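Local coordinates for putative immunoglobulin-blocking virulence protein (Mycoplasma mycoides subsp. capri, PDB 7ADK) that probably binds host immunoglobulin and blocks its function, acting as a mycoplasma virulence factor, at residues F206-F211 / Q243-R248; S229-V234 / T279-Y284; K251-N256 / W286-L291; F319-E322 / I326-N329. All coordinates share one frame; numbering follows the deposited sequence.

Contact 1: residues F206-F211 / Q243-R248; sequences FNNSIF and QNTLER
The capped start of helix 209-218 meets the turn that leads into helix 247-253, with Asn208 and Ile210 on one side and Thr245 and Arg248 on the other. The cap itself is local. Asn208 OD1 accepts the backbone N of Phe211 at 3.0 Å along a nearly straight path (172°), the donor lying above the plane of the amide rather than within it, while a weak, strongly bent bond comes from the N of Ile210. With CG between the backbone N and the carbonyl carbon (chi1 67°), the amide can turn back over the first helical turn. Its other end is held as well: ND2 donates to Gly204 O and to Tyr249 OH, which should fix the rotation of the group.

Between the two segments the touching is by van der Waals contact. Thr245 puts OG1 against the branch point of Ile210, with CG2 of Ile210 3.6 Å from that oxygen; the hydroxyl finds its polar partner in Ala241 O. The methyl CG2 of Thr245 approaches Asn208 OD1 more distantly, at 4.2 Å. Arg248 brings its guanidinium obliquely to the Asn208 amide, NH1 lying 4.2 Å from ND2, two donors that are not bonded to each other. The guanidinium is anchored by backbone carbonyls instead, NE on Ala318 O and NH1 on Val203 O. Thr245 O also receives the N of Arg248 at 3.1 Å within its own turn. An asparagine at the N-cap position that accepts from the first turn is a classic helix N-cap, here on a helix start packed against the turn into another helix.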
loop_
_atom_site.group_PDB
_atom_site.type_symbol
_atom_site.label_atom_id
_atom_site.label_comp_id
_atom_site.label_asym_id
_atom_site.label_seq_id
_atom_site.Cartn_x
_atom_site.Cartn_y
_atom_site.Cartn_z
ATOM N N PHE A 206 -0.257 -20.541 42.897
ATOM C CA PHE A 206 -0.635 -19.840 44.132
ATOM C C PHE A 206 0.427 -18.832 44.557
ATOM O O PHE A 206 0.539 -18.490 45.734
ATOM C CB PHE A 206 -1.004 -20.831 45.242
ATOM C CG PHE A 206 -2.035 -21.856 44.834
ATOM C CD1 PHE A 206 -3.231 -21.457 44.219
ATOM C CD2 PHE A 206 -1.772 -23.218 44.996
ATOM C CE1 PHE A 206 -4.142 -22.406 43.747
ATOM C CE2 PHE A 206 -2.678 -24.168 44.519
ATOM C CZ PHE A 206 -3.859 -23.767 43.887
ATOM N N ASN A 207 1.201 -18.345 43.590
ATOM C CA ASN A 207 2.104 -17.215 43.735
ATOM C C ASN A 207 2.267 -16.507 42.379
ATOM O O ASN A 207 3.185 -16.808 41.620
ATOM C CB ASN A 207 3.430 -17.686 44.320
ATOM C CG ASN A 207 4.422 -16.582 44.521
ATOM O OD1 ASN A 207 4.135 -15.462 44.608
ATOM N ND2 ASN A 207 5.601 -16.838 44.607
ATOM N N ASN A 208 1.348 -15.601 42.060
ATOM C CA ASN A 208 1.345 -14.829 40.822
ATOM C C ASN A 208 0.652 -13.481 41.011
ATOM O O ASN A 208 -0.079 -13.277 41.965
ATOM C CB ASN A 208 0.734 -15.632 39.660
ATOM C CG ASN A 208 -0.744 -15.913 39.800
ATOM O OD1 ASN A 208 -1.571 -15.021 39.717
ATOM N ND2 ASN A 208 -1.114 -17.150 39.994
ATOM N N SER A 209 0.867 -12.554 40.092
ATOM C CA SER A 209 0.429 -11.165 40.214
ATOM C C SER A 209 -1.076 -10.981 40.461
ATOM O O SER A 209 -1.447 -10.191 41.328
ATOM C CB SER A 209 0.906 -10.400 38.987
ATOM O OG SER A 209 0.624 -9.037 39.076
ATOM N N ILE A 210 -1.970 -11.731 39.800
ATOM C CA ILE A 210 -3.427 -11.621 40.025
ATOM C C ILE A 210 -3.832 -12.278 41.350
ATOM O O ILE A 210 -4.499 -11.657 42.178
ATOM C CB ILE A 210 -4.211 -12.156 38.800
ATOM C CG1 ILE A 210 -4.169 -11.156 37.619
ATOM C CG2 ILE A 210 -5.652 -12.550 39.091
ATOM C CD1 ILE A 210 -4.909 -9.833 37.801
ATOM N N PHE A 211 -3.365 -13.496 41.608
ATOM C CA PHE A 211 -3.627 -14.218 42.851
ATOM C C PHE A 211 -3.158 -13.449 44.100
ATOM O O PHE A 211 -3.857 -13.403 45.110
ATOM C CB PHE A 211 -2.956 -15.588 42.746
ATOM C CG PHE A 211 -3.276 -16.521 43.885
ATOM C CD1 PHE A 211 -2.494 -16.511 45.053
ATOM C CD2 PHE A 211 -4.351 -17.414 43.772
ATOM C CE1 PHE A 211 -2.794 -17.385 46.106
ATOM C CE2 PHE A 211 -4.651 -18.278 44.831
ATOM C CZ PHE A 211 -3.877 -18.264 45.998
ATOM N N GLN A 243 -8.767 -13.218 32.953
ATOM C CA GLN A 243 -9.056 -13.825 31.635
ATOM C C GLN A 243 -7.783 -14.243 30.852
ATOM O O GLN A 243 -7.767 -14.329 29.623
ATOM C CB GLN A 243 -10.018 -12.925 30.831
ATOM C CG GLN A 243 -10.901 -13.703 29.850
ATOM C CD GLN A 243 -12.012 -14.459 30.563
ATOM O OE1 GLN A 243 -12.892 -13.881 31.180
ATOM N NE2 GLN A 243 -12.036 -15.762 30.516
ATOM N N ASN A 244 -6.696 -14.493 31.586
ATOM C CA ASN A 244 -5.451 -15.094 31.114
ATOM C C ASN A 244 -4.877 -15.985 32.227
ATOM O O ASN A 244 -4.584 -17.156 32.011
ATOM C CB ASN A 244 -4.508 -13.961 30.677
ATOM C CG ASN A 244 -3.214 -14.401 30.020
ATOM O OD1 ASN A 244 -2.769 -15.529 30.126
ATOM N ND2 ASN A 244 -2.569 -13.519 29.312
ATOM N N THR A 245 -4.833 -15.467 33.458
ATOM C CA THR A 245 -4.649 -16.257 34.690
ATOM C C THR A 245 -5.898 -17.036 35.104
ATOM O O THR A 245 -5.768 -18.143 35.598
ATOM C CB THR A 245 -4.234 -15.385 35.876
ATOM O OG1 THR A 245 -5.133 -14.319 36.023
ATOM C CG2 THR A 245 -2.837 -14.821 35.734
ATOM N N LEU A 246 -7.117 -16.528 34.880
ATOM C CA LEU A 246 -8.381 -17.213 35.211
ATOM C C LEU A 246 -8.445 -18.627 34.624
ATOM O O LEU A 246 -8.798 -19.562 35.337
ATOM C CB LEU A 246 -9.575 -16.354 34.747
ATOM C CG LEU A 246 -10.975 -16.997 34.847
ATOM C CD1 LEU A 246 -11.366 -17.398 36.260
ATOM C CD2 LEU A 246 -12.032 -16.053 34.326
ATOM N N GLU A 247 -8.030 -18.795 33.374
ATOM C CA GLU A 247 -8.030 -20.062 32.651
ATOM C C GLU A 247 -7.261 -21.170 33.385
ATOM O O GLU A 247 -7.643 -22.338 33.305
ATOM C CB GLU A 247 -7.430 -19.856 31.254
ATOM C CG GLU A 247 -8.379 -19.287 30.186
ATOM C CD GLU A 247 -8.957 -17.882 30.420
ATOM O OE1 GLU A 247 -8.423 -17.112 31.240
ATOM O OE2 GLU A 247 -9.963 -17.544 29.764
ATOM N N ARG A 248 -6.217 -20.827 34.145
ATOM C CA ARG A 248 -5.359 -21.785 34.851
ATOM C C ARG A 248 -6.060 -22.514 35.995
ATOM O O ARG A 248 -5.630 -23.584 36.404
ATOM C CB ARG A 248 -4.136 -21.059 35.397
ATOM C CG ARG A 248 -3.323 -20.319 34.331
ATOM C CD ARG A 248 -2.135 -19.610 34.964
ATOM N NE ARG A 248 -1.203 -20.573 35.551
ATOM C CZ ARG A 248 -0.099 -20.306 36.201
ATOM N NH1 ARG A 248 0.275 -19.108 36.487
ATOM N NH2 ARG A 248 0.659 -21.282 36.546
#

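Contact 2: residues S229-V234 / T279-Y284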
loop_
_atom_site.group_PDB
_atom_site.type_symbol
_atom_site.label_atom_id
_atom_site.label_comp_id
_atom_site.label_asym_id
_atom_site.label_seq_id
_atom_site.Cartn_x
_atom_site.Cartn_y
_atom_site.Cartn_z
ATOM N N SER A 229 -14.688 -4.631 44.597
ATOM C CA SER A 229 -13.422 -3.968 44.256
ATOM C C SER A 229 -12.434 -4.894 43.533
ATOM O O SER A 229 -11.740 -4.444 42.628
ATOM C CB SER A 229 -12.778 -3.364 45.502
ATOM O OG SER A 229 -13.624 -2.402 46.100
ATOM N N SER A 230 -12.418 -6.204 43.818
ATOM C CA SER A 230 -11.658 -7.182 43.016
ATOM C C SER A 230 -12.184 -7.278 41.578
ATOM O O SER A 230 -11.374 -7.267 40.660
ATOM C CB SER A 230 -11.631 -8.562 43.664
ATOM O OG SER A 230 -10.719 -8.659 44.684
ATOM N N LEU A 231 -13.507 -7.265 41.360
ATOM C CA LEU A 231 -14.097 -7.192 40.012
ATOM C C LEU A 231 -13.765 -5.869 39.295
ATOM O O LEU A 231 -13.463 -5.842 38.108
ATOM C CB LEU A 231 -15.618 -7.391 40.110
ATOM C CG LEU A 231 -16.327 -7.467 38.744
ATOM C CD1 LEU A 231 -16.180 -8.844 38.118
ATOM C CD2 LEU A 231 -17.807 -7.137 38.858
ATOM N N GLU A 232 -13.736 -4.751 40.014
ATOM C CA GLU A 232 -13.284 -3.480 39.440
ATOM C C GLU A 232 -11.805 -3.541 38.986
ATOM O O GLU A 232 -11.431 -3.003 37.945
ATOM C CB GLU A 232 -13.584 -2.390 40.480
ATOM C CG GLU A 232 -13.417 -0.957 40.015
ATOM C CD GLU A 232 -14.174 0.064 40.864
ATOM O OE1 GLU A 232 -14.248 -0.079 42.098
ATOM O OE2 GLU A 232 -14.684 1.053 40.304
ATOM N N SER A 233 -10.959 -4.282 39.712
ATOM C CA SER A 233 -9.581 -4.593 39.305
ATOM C C SER A 233 -9.451 -5.617 38.169
ATOM O O SER A 233 -8.339 -6.041 37.866
ATOM C CB SER A 233 -8.701 -4.940 40.510
ATOM O OG SER A 233 -8.840 -6.270 40.934
ATOM N N VAL A 234 -10.540 -5.980 37.481
ATOM C CA VAL A 234 -10.501 -6.716 36.196
ATOM C C VAL A 234 -11.222 -5.998 35.041
ATOM O O VAL A 234 -10.972 -6.311 33.883
ATOM C CB VAL A 234 -10.918 -8.195 36.326
ATOM C CG1 VAL A 234 -10.278 -8.865 37.535
ATOM C CG2 VAL A 234 -12.415 -8.469 36.397
ATOM N N THR A 279 -22.700 -11.645 40.096
ATOM C CA THR A 279 -22.080 -11.818 38.772
ATOM C C THR A 279 -21.267 -13.106 38.791
ATOM O O THR A 279 -20.699 -13.420 39.834
ATOM C CB THR A 279 -21.130 -10.645 38.452
ATOM O OG1 THR A 279 -21.703 -9.378 38.674
ATOM C CG2 THR A 279 -20.621 -10.619 37.022
ATOM N N LYS A 280 -21.102 -13.814 37.666
ATOM C CA LYS A 280 -20.292 -15.044 37.633
ATOM C C LYS A 280 -18.855 -14.816 38.069
ATOM O O LYS A 280 -18.387 -15.512 38.953
ATOM C CB LYS A 280 -20.369 -15.719 36.256
ATOM C CG LYS A 280 -21.733 -16.335 35.925
ATOM C CD LYS A 280 -22.183 -17.445 36.892
ATOM C CE LYS A 280 -23.018 -16.937 38.072
ATOM N NZ LYS A 280 -23.415 -18.017 38.976
ATOM N N ASN A 281 -18.176 -13.786 37.552
ATOM C CA ASN A 281 -16.800 -13.435 37.951
ATOM C C ASN A 281 -16.665 -13.146 39.456
ATOM O O ASN A 281 -15.738 -13.659 40.067
ATOM C CB ASN A 281 -16.261 -12.261 37.105
ATOM C CG ASN A 281 -15.830 -12.645 35.693
ATOM O OD1 ASN A 281 -15.413 -13.754 35.414
ATOM N ND2 ASN A 281 -15.908 -11.738 34.752
ATOM N N GLN A 282 -17.584 -12.390 40.068
ATOM C CA GLN A 282 -17.600 -12.142 41.522
ATOM C C GLN A 282 -17.687 -13.441 42.337
ATOM O O GLN A 282 -17.000 -13.567 43.341
ATOM C CB GLN A 282 -18.773 -11.222 41.903
ATOM C CG GLN A 282 -18.583 -9.808 41.359
ATOM C CD GLN A 282 -19.594 -8.804 41.912
ATOM O OE1 GLN A 282 -19.559 -8.428 43.071
ATOM N NE2 GLN A 282 -20.515 -8.296 41.127
ATOM N N GLU A 283 -18.476 -14.415 41.886
ATOM C CA GLU A 283 -18.409 -15.794 42.374
ATOM C C GLU A 283 -17.023 -16.419 42.195
ATOM O O GLU A 283 -16.373 -16.750 43.181
ATOM C CB GLU A 283 -19.558 -16.620 41.759
ATOM C CG GLU A 283 -19.490 -18.158 41.797
ATOM C CD GLU A 283 -19.372 -18.864 43.152
ATOM O OE1 GLU A 283 -19.049 -18.245 44.185
ATOM O OE2 GLU A 283 -19.593 -20.095 43.160
ATOM N N TYR A 284 -16.519 -16.623 40.980
ATOM C CA TYR A 284 -15.448 -17.614 40.842
ATOM C C TYR A 284 -14.056 -17.019 41.162
ATOM O O TYR A 284 -13.141 -17.756 41.514
ATOM C CB TYR A 284 -15.770 -18.526 39.638
ATOM C CG TYR A 284 -15.436 -18.218 38.191
ATOM C CD1 TYR A 284 -16.103 -17.185 37.523
ATOM C CD2 TYR A 284 -15.075 -19.324 37.400
ATOM C CE1 TYR A 284 -16.212 -17.123 36.123
ATOM C CE2 TYR A 284 -15.216 -19.319 36.004
ATOM C CZ TYR A 284 -15.756 -18.200 35.350
ATOM O OH TYR A 284 -15.886 -18.187 34.004
#
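Leu231, on helix 227-235, drives the tight part of this contact by laying its isobutyl group across the first turn of helix 280-288. CG stands anti to the backbone N (chi1 -175°), and this carries both methyls outward to the neighbouring helix. CD1 rests on CB of Asn281 at 3.6 Å. CD2 lies over the aliphatic stem of Gln282, 3.7 Å from its CG, and stays close to the amide end, with NE2 also at 3.7 Å. Leu231 crosses each of these two side chains at about a right angle, so one apolar side chain packs on two polar residues, largely through their carbon atoms.

Toward Thr279 the packing thins: Leu231 CD2 comes no nearer to OG1 than 4.5 Å, and both residues are partly exposed. The hydroxyl is engaged within its own segment, accepting NE2 of Gln282 at 2.9 Å (148°), a link that draws the long amide chain back along the helix start and beside the leucine. Lys280 starts away from helix 227-235, and its NZ forms a salt bridge with Asp349 of the partner lipoprotein chain. Here, then, is ordinary helix-helix packing, a leucine from one helix set on the N-terminal turn of another.

Contact 3: residues K251-N256 / W286-L291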
loop_
_atom_site.group_PDB
_atom_site.type_symbol
_atom_site.label_atom_id
_atom_site.label_comp_id
_atom_site.label_asym_id
_atom_site.label_seq_id
_atom_site.Cartn_x
_atom_site.Cartn_y
_atom_site.Cartn_z
ATOM N N LYS A 251 -10.959 -24.820 34.585
ATOM C CA LYS A 251 -11.296 -26.247 34.408
ATOM C C LYS A 251 -11.638 -26.978 35.716
ATOM O O LYS A 251 -12.442 -27.897 35.695
ATOM C CB LYS A 251 -10.138 -26.958 33.685
ATOM C CG LYS A 251 -9.919 -26.440 32.256
ATOM C CD LYS A 251 -8.831 -27.235 31.528
ATOM C CE LYS A 251 -8.565 -26.617 30.157
ATOM N NZ LYS A 251 -7.572 -27.382 29.363
ATOM N N MET A 252 -11.066 -26.552 36.840
ATOM C CA MET A 252 -11.473 -26.926 38.201
ATOM C C MET A 252 -12.605 -26.029 38.734
ATOM O O MET A 252 -13.533 -26.507 39.371
ATOM C CB MET A 252 -10.220 -26.903 39.094
ATOM C CG MET A 252 -10.466 -26.950 40.607
ATOM S SD MET A 252 -11.516 -28.279 41.224
ATOM C CE MET A 252 -10.590 -29.718 40.692
ATOM N N LEU A 253 -12.529 -24.727 38.460
ATOM C CA LEU A 253 -13.363 -23.664 39.028
ATOM C C LEU A 253 -14.840 -23.785 38.636
ATOM O O LEU A 253 -15.710 -23.487 39.443
ATOM C CB LEU A 253 -12.776 -22.324 38.548
ATOM C CG LEU A 253 -12.688 -21.207 39.580
ATOM C CD1 LEU A 253 -11.765 -21.607 40.720
ATOM C CD2 LEU A 253 -12.115 -19.954 38.914
ATOM N N ASP A 254 -15.128 -24.236 37.416
ATOM C CA ASP A 254 -16.477 -24.647 37.016
ATOM C C ASP A 254 -16.849 -25.936 37.760
ATOM O O ASP A 254 -16.237 -26.974 37.522
ATOM C CB ASP A 254 -16.552 -24.834 35.498
ATOM C CG ASP A 254 -16.377 -23.537 34.713
ATOM O OD1 ASP A 254 -16.746 -22.454 35.213
ATOM O OD2 ASP A 254 -15.934 -23.608 33.547
ATOM N N SER A 255 -17.833 -25.862 38.667
ATOM C CA SER A 255 -18.010 -26.788 39.793
ATOM C C SER A 255 -17.869 -28.276 39.477
ATOM O O SER A 255 -17.179 -28.996 40.201
ATOM C CB SER A 255 -19.378 -26.525 40.418
ATOM O OG SER A 255 -19.687 -27.452 41.417
ATOM N N ASN A 256 -18.540 -28.742 38.416
ATOM C CA ASN A 256 -18.528 -30.109 37.869
ATOM C C ASN A 256 -18.712 -31.263 38.890
ATOM O O ASN A 256 -18.351 -32.407 38.612
ATOM C CB ASN A 256 -17.355 -30.274 36.877
ATOM C CG ASN A 256 -16.011 -30.599 37.503
ATOM O OD1 ASN A 256 -15.565 -31.736 37.504
ATOM N ND2 ASN A 256 -15.289 -29.618 37.980
ATOM N N TRP A 286 -14.014 -15.715 44.207
ATOM C CA TRP A 286 -14.090 -16.215 45.575
ATOM C C TRP A 286 -13.690 -17.693 45.672
ATOM O O TRP A 286 -13.365 -18.157 46.763
ATOM C CB TRP A 286 -15.478 -15.902 46.161
ATOM C CG TRP A 286 -15.691 -16.175 47.616
ATOM C CD1 TRP A 286 -15.381 -15.353 48.640
ATOM C CD2 TRP A 286 -16.284 -17.351 48.233
ATOM N NE1 TRP A 286 -15.630 -15.988 49.835
ATOM C CE2 TRP A 286 -16.145 -17.243 49.643
ATOM C CE3 TRP A 286 -16.957 -18.487 47.747
ATOM C CZ2 TRP A 286 -16.540 -18.262 50.514
ATOM C CZ3 TRP A 286 -17.436 -19.476 48.622
ATOM C CH2 TRP A 286 -17.189 -19.390 49.998
ATOM N N LEU A 287 -13.642 -18.464 44.581
ATOM C CA LEU A 287 -13.041 -19.806 44.596
ATOM C C LEU A 287 -11.513 -19.710 44.641
ATOM O O LEU A 287 -10.921 -20.152 45.610
ATOM C CB LEU A 287 -13.529 -20.694 43.434
ATOM C CG LEU A 287 -14.880 -21.408 43.553
ATOM C CD1 LEU A 287 -15.004 -22.185 44.847
ATOM C CD2 LEU A 287 -16.070 -20.491 43.443
ATOM N N ILE A 288 -10.872 -19.081 43.663
ATOM C CA ILE A 288 -9.409 -18.942 43.606
ATOM C C ILE A 288 -8.833 -18.285 44.866
ATOM O O ILE A 288 -7.844 -18.777 45.401
ATOM C CB ILE A 288 -8.958 -18.209 42.318
ATOM C CG1 ILE A 288 -9.509 -16.776 42.190
ATOM C CG2 ILE A 288 -9.361 -19.032 41.102
ATOM C CD1 ILE A 288 -9.196 -16.052 40.887
ATOM N N ALA A 289 -9.475 -17.253 45.421
ATOM C CA ALA A 289 -9.039 -16.611 46.661
ATOM C C ALA A 289 -9.262 -17.449 47.945
ATOM O O ALA A 289 -8.929 -16.984 49.032
ATOM C CB ALA A 289 -9.698 -15.243 46.747
ATOM N N ASN A 290 -9.818 -18.667 47.851
ATOM C CA ASN A 290 -10.081 -19.593 48.957
ATOM C C ASN A 290 -9.729 -21.070 48.674
ATOM O O ASN A 290 -10.109 -21.933 49.459
ATOM C CB ASN A 290 -11.551 -19.472 49.347
ATOM C CG ASN A 290 -11.936 -18.157 49.982
ATOM O OD1 ASN A 290 -11.779 -17.930 51.162
ATOM N ND2 ASN A 290 -12.532 -17.282 49.245
ATOM N N LEU A 291 -9.022 -21.386 47.584
ATOM C CA LEU A 291 -8.433 -22.702 47.303
ATOM C C LEU A 291 -7.312 -23.017 48.320
ATOM O O LEU A 291 -6.503 -22.147 48.629
ATOM C CB LEU A 291 -7.862 -22.694 45.862
ATOM C CG LEU A 291 -8.598 -23.561 44.829
ATOM C CD1 LEU A 291 -9.999 -23.073 44.514
ATOM C CD2 LEU A 291 -7.843 -23.600 43.512
#
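Two torsions set up the meeting of Leu253 with Leu287 and Ile288. Leu253 has an intermediate chi1 of -137°, and its branched end comes nearer to the other segment than its CB direction alone would suggest. In Ile288, chi1 of 61° tucks CG1 between the backbone N and the carbonyl carbon and leaves the CG2 methyl to face the leucine. Both methyls of Leu253 meet that group from the same side: CG2 of Ile288 is 3.5 Å from CD1 and 3.6 Å from CD2. CD1 also reaches CB of Leu287 at 3.4 Å, the two leucine side chains sliding past each other in opposite directions.

These are the C-terminal ends of helices 247-253 and 280-288, joined by a buried apolar helix-helix contact. Phe214 of helix 209-218 packs on Ile288, Tyr284 lies against Leu253, and Ile259 and Lys263 touch Leu287. Beyond the helix end, Leu291 adds a more distant methyl, its CD1 4.4 Å from CD1 of Leu253. The chain leaving the second helix is secured by Asn290, whose ND2 gives a 2.8 Å bond to a lone pair of Trp286 O while the same nitrogen lies above one face of the indole, toward its rim.

Contact 4: residues F319-E322 / I326-N329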
loop_
_atom_site.group_PDB
_atom_site.type_symbol
_atom_site.label_atom_id
_atom_site.label_comp_id
_atom_site.label_asym_id
_atom_site.label_seq_id
_atom_site.Cartn_x
_atom_site.Cartn_y
_atom_site.Cartn_z
ATOM N N PHE A 319 -1.529 -25.471 34.828
ATOM C CA PHE A 319 -2.952 -25.328 35.132
ATOM C C PHE A 319 -3.443 -26.516 35.962
ATOM O O PHE A 319 -2.775 -27.534 36.076
ATOM C CB PHE A 319 -3.773 -25.119 33.847
ATOM C CG PHE A 319 -3.956 -26.327 32.947
ATOM C CD1 PHE A 319 -3.031 -26.572 31.925
ATOM C CD2 PHE A 319 -5.065 -27.177 33.099
ATOM C CE1 PHE A 319 -3.217 -27.664 31.062
ATOM C CE2 PHE A 319 -5.242 -28.274 32.242
ATOM C CZ PHE A 319 -4.319 -28.515 31.220
ATOM N N ILE A 320 -4.610 -26.388 36.570
ATOM C CA ILE A 320 -5.273 -27.455 37.328
ATOM C C ILE A 320 -6.399 -28.003 36.448
ATOM O O ILE A 320 -7.244 -27.225 36.010
ATOM C CB ILE A 320 -5.834 -26.856 38.639
ATOM C CG1 ILE A 320 -4.725 -26.281 39.544
ATOM C CG2 ILE A 320 -6.650 -27.881 39.429
ATOM C CD1 ILE A 320 -5.210 -25.150 40.428
ATOM N N ASN A 321 -6.443 -29.301 36.161
ATOM C CA ASN A 321 -7.559 -29.861 35.389
ATOM C C ASN A 321 -8.726 -30.281 36.301
ATOM O O ASN A 321 -8.693 -30.117 37.518
ATOM C CB ASN A 321 -7.078 -30.945 34.406
ATOM C CG ASN A 321 -6.790 -32.314 34.985
ATOM O OD1 ASN A 321 -7.555 -32.871 35.746
ATOM N ND2 ASN A 321 -5.716 -32.933 34.572
ATOM N N GLU A 322 -9.770 -30.839 35.700
ATOM C CA GLU A 322 -11.041 -31.210 36.329
ATOM C C GLU A 322 -10.899 -32.115 37.559
ATOM O O GLU A 322 -11.687 -32.006 38.488
ATOM C CB GLU A 322 -11.931 -31.935 35.301
ATOM C CG GLU A 322 -12.348 -31.111 34.073
ATOM C CD GLU A 322 -11.256 -30.894 33.013
ATOM O OE1 GLU A 322 -10.234 -31.611 33.011
ATOM O OE2 GLU A 322 -11.411 -29.999 32.158
ATOM N N ILE A 326 -2.428 -31.355 38.737
ATOM C CA ILE A 326 -1.630 -30.331 38.061
ATOM C C ILE A 326 -1.188 -30.831 36.680
ATOM O O ILE A 326 -0.634 -31.918 36.548
ATOM C CB ILE A 326 -0.430 -29.909 38.931
ATOM C CG1 ILE A 326 -0.891 -29.332 40.279
ATOM C CG2 ILE A 326 0.453 -28.902 38.197
ATOM C CD1 ILE A 326 0.274 -28.954 41.192
ATOM N N ASP A 327 -1.402 -30.016 35.658
ATOM C CA ASP A 327 -1.156 -30.267 34.236
ATOM C C ASP A 327 -0.526 -29.014 33.602
ATOM O O ASP A 327 -0.447 -27.976 34.255
ATOM C CB ASP A 327 -2.496 -30.651 33.592
ATOM C CG ASP A 327 -2.361 -31.394 32.260
ATOM O OD1 ASP A 327 -3.406 -31.847 31.738
ATOM O OD2 ASP A 327 -1.221 -31.572 31.770
ATOM N N SER A 328 -0.039 -29.054 32.365
ATOM C CA SER A 328 0.506 -27.845 31.728
ATOM C C SER A 328 0.356 -27.816 30.213
ATOM O O SER A 328 0.097 -28.828 29.571
ATOM C CB SER A 328 1.956 -27.575 32.161
ATOM O OG SER A 328 2.900 -28.354 31.475
ATOM N N ASN A 329 0.506 -26.619 29.649
ATOM C CA ASN A 329 0.675 -26.384 28.217
ATOM C C ASN A 329 2.128 -25.983 27.876
ATOM O O ASN A 329 2.365 -25.212 26.953
ATOM C CB ASN A 329 -0.421 -25.414 27.729
ATOM C CG ASN A 329 -0.436 -24.048 28.397
ATOM O OD1 ASN A 329 0.572 -23.481 28.780
ATOM N ND2 ASN A 329 -1.598 -23.454 28.546
#
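Phe319 and Asp327 form an antiparallel hydrogen-bonded pair, their side chains side by side on one face of the sheet, with Phe319 N to Asp327 O at 2.8 Å and Asp327 N to Phe319 O at 2.9 Å. Phe319 CB lies against Arg248 O, and CG, between the backbone N and the carbonyl carbon (chi1 73°), turns the ring over the partner strand. CD1 passes Asp327 O and the CA of Ser328, each at 3.8 Å. CE1 comes to the backbone C of Ser328, and the N of Asn329 lies at the ring edge. On the other side CE2 nears Asp327 CB; at the tip, Phe319 CZ is 3.5 Å from Asp327 OD1. Asp327 CB sits over the ring face, 3.9 Å from the centroid of Phe319 and 21° off its normal, a CH-pi contact. The carboxylate is tilted 31° from the ring, and its OD2 accepts from Ser328 N and is hydrogen-bonded with Ser303 OG.

The pair belongs to the hairpin of strands 318-320 and 326-332, the latter also beside 312-313. On one face Ile320 packs on Tyr249 and Met252 of helix 247-253 and Ile326 on helix 182-194; on the other Phe319 touches Lys251.

Overall arrangement
From the N terminus, helix 209-218 opens contact 1, which closes a loop when residues 243-248 return to its start. Helix 227-235 lies inside that loop but pairs with residues 279-284 beyond it, so contact 2 crosses contact 1. Contact 3 begins within the loop of contact 2 and ends after it, crossing it in turn, yet follows contact 1 in series. Helix 247-253 is shared by contacts 1 and 3, helix 280-288 by contacts 2 and 3. Contact 4 comes last and closes the short turn 323-325 of a hairpin, which is tied to helix 247-253: Arg248 O probably bonds Ile320 N, and Met252 packs on the hairpin. Contacts 2 and 4 do not touch, with centres about 23 Å apart.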